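Local coordinates for protein nucleoside diphosphate kinase (Pyrobaculum aerophilum, PDB 1XQI) that probably transfers the gamma phosphate of ATP to nucleoside diphosphates by a ping-pong mechanism through a phosphorylated active-site intermediate, with magnesium as cofactor, at residues V119-G124 / R182-W187. The protein carries 6 engineered substitutions. Numbering follows the deposited sequence.
Sequences VMVLKG and REIRFW
The C-terminal turn and a half of helix 177-187 lies against the side of strand 117-123 that carries Val-119 and Val-121, with the CA atoms of Val-121 and Ile-184 7.1 Å apart and those of Val-119 and Trp-187 7.9 Å apart. No hydrogen bond crosses between 119-124 and 182-187; the contact is apolar. Val-119 and Val-121, two residues apart on the strand, both point toward the helix. Val-119 CG1 sits over one face of the Trp-187 indole. It lies 4.1 Å from the centroid of the five-membered ring of Trp-187 and 21° off the ring normal, a CH-pi contact. Val-119 CG2 lies over the same face, 4.2 Å from Trp-187 CD2. Phe-186 CD2 comes over the opposite face of the indole, near its rim. The strand is one of the two central strands of the antiparallel sheet of the ferredoxin-like alpha/beta sandwich, with order 45-52, 117-123, 17-22, 171-173. At Val-121 both methyls meet Ile-184. CG1 of Val-121 is 3.9 Å from Ile-184 CD1, and CG2 of Val-121 is 3.9 Å from Ile-184 CG1. Ile-184 CG1 is anti to its own carbonyl carbon (chi1 -69°), and the extended chain beyond it carries CD1 to the valine. Glu-183, the residue before Ile-184, hydrogen-bonds through OE2 to NE2 of His-172, the predicted phosphohistidine, and to Ser-174 OG.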
# COMPACT_ATOMS: atom_id res chain seq x y z
N VAL A 119 -3.63 1.98 5.82
CA VAL A 119 -2.99 2.92 6.72
C VAL A 119 -1.62 3.31 6.15
O VAL A 119 -0.86 2.44 5.69
CB VAL A 119 -2.77 2.28 8.12
CG1 VAL A 119 -2.41 3.36 9.15
CG2 VAL A 119 -4.06 1.59 8.59
N MSE A 120 -1.29 4.59 6.17
CA MSE A 120 0.03 5.02 5.68
C MSE A 120 0.57 6.10 6.59
O MSE A 120 -0.16 6.81 7.29
CB MSE A 120 0.01 5.47 4.16
CG MSE A 120 -0.82 6.73 3.84
SE MSE A 120 -0.95 7.05 2.06
CE MSE A 120 -2.05 5.72 1.79
N VAL A 121 1.90 6.20 6.58
CA VAL A 121 2.56 7.29 7.29
C VAL A 121 3.25 8.11 6.23
O VAL A 121 3.93 7.55 5.35
CB VAL A 121 3.52 6.77 8.33
CG1 VAL A 121 4.31 7.93 9.00
CG2 VAL A 121 2.75 6.00 9.39
N LEU A 122 3.05 9.41 6.28
CA LEU A 122 3.58 10.32 5.30
C LEU A 122 4.51 11.25 6.06
O LEU A 122 4.13 11.79 7.13
CB LEU A 122 2.45 11.15 4.64
CG LEU A 122 1.55 10.35 3.69
CD1 LEU A 122 0.19 11.01 3.63
CD2 LEU A 122 2.22 10.31 2.33
N LYS A 123 5.72 11.39 5.52
CA LYS A 123 6.81 12.18 6.05
C LYS A 123 7.13 13.35 5.10
O LYS A 123 7.27 13.20 3.86
CB LYS A 123 8.06 11.27 6.21
CG LYS A 123 9.28 11.91 6.93
CD LYS A 123 10.56 11.11 6.65
CE LYS A 123 11.79 11.58 7.46
NZ LYS A 123 11.93 10.74 8.70
N GLY A 124 7.23 14.54 5.67
CA GLY A 124 7.74 15.66 4.93
C GLY A 124 7.58 16.89 5.77
O GLY A 124 6.88 16.87 6.81
N ARG A 182 1.09 9.55 18.25
CA ARG A 182 0.27 8.52 18.90
C ARG A 182 -0.42 7.55 17.91
O ARG A 182 -0.38 6.33 18.07
CB ARG A 182 -0.78 9.18 19.78
CG ARG A 182 -1.00 8.44 21.04
CD ARG A 182 -2.37 8.74 21.64
NE ARG A 182 -3.44 8.10 20.89
CZ ARG A 182 -4.30 8.73 20.11
NH1 ARG A 182 -4.20 10.05 19.99
NH2 ARG A 182 -5.26 8.05 19.47
N GLU A 183 -1.05 8.09 16.88
CA GLU A 183 -1.71 7.27 15.89
C GLU A 183 -0.68 6.45 15.11
O GLU A 183 -0.99 5.28 14.75
CB GLU A 183 -2.59 8.11 14.98
CG GLU A 183 -3.58 8.97 15.73
CD GLU A 183 -4.45 9.84 14.82
OE1 GLU A 183 -5.57 10.25 15.27
OE2 GLU A 183 -4.01 10.13 13.66
N ILE A 184 0.53 7.00 14.90
CA ILE A 184 1.63 6.25 14.29
C ILE A 184 2.05 5.03 15.12
O ILE A 184 2.07 3.90 14.59
CB ILE A 184 2.86 7.11 13.90
CG1 ILE A 184 2.54 8.04 12.74
CG2 ILE A 184 4.03 6.21 13.52
CD1 ILE A 184 3.56 9.17 12.59
N ARG A 185 2.38 5.23 16.40
CA ARG A 185 2.73 4.09 17.32
C ARG A 185 1.60 3.04 17.37
O ARG A 185 1.84 1.84 17.31
CB ARG A 185 3.11 4.56 18.76
CG ARG A 185 3.38 3.36 19.80
CD ARG A 185 2.86 3.60 21.28
NE ARG A 185 1.69 4.50 21.26
CZ ARG A 185 0.41 4.13 21.11
NH1 ARG A 185 0.06 2.83 21.02
NH2 ARG A 185 -0.54 5.08 21.07
N PHE A 186 0.37 3.52 17.45
CA PHE A 186 -0.80 2.65 17.53
C PHE A 186 -0.85 1.58 16.45
O PHE A 186 -1.16 0.44 16.77
CB PHE A 186 -2.10 3.47 17.51
CG PHE A 186 -3.33 2.62 17.62
CD1 PHE A 186 -3.84 2.27 18.87
CD2 PHE A 186 -3.94 2.12 16.47
CE1 PHE A 186 -4.95 1.44 18.97
CE2 PHE A 186 -5.06 1.30 16.56
CZ PHE A 186 -5.56 0.96 17.81
N TRP A 187 -0.58 1.95 15.19
CA TRP A 187 -0.64 1.04 14.03
C TRP A 187 0.67 0.38 13.61
O TRP A 187 0.63 -0.63 12.92
CB TRP A 187 -1.16 1.79 12.81
CG TRP A 187 -2.60 2.16 12.85
CD1 TRP A 187 -3.13 3.42 12.96
CD2 TRP A 187 -3.71 1.27 12.76
NE1 TRP A 187 -4.51 3.36 12.96
CE2 TRP A 187 -4.90 2.06 12.83
CE3 TRP A 187 -3.83 -0.13 12.65
CZ2 TRP A 187 -6.18 1.50 12.77
CZ3 TRP A 187 -5.11 -0.69 12.59
CH2 TRP A 187 -6.27 0.13 12.67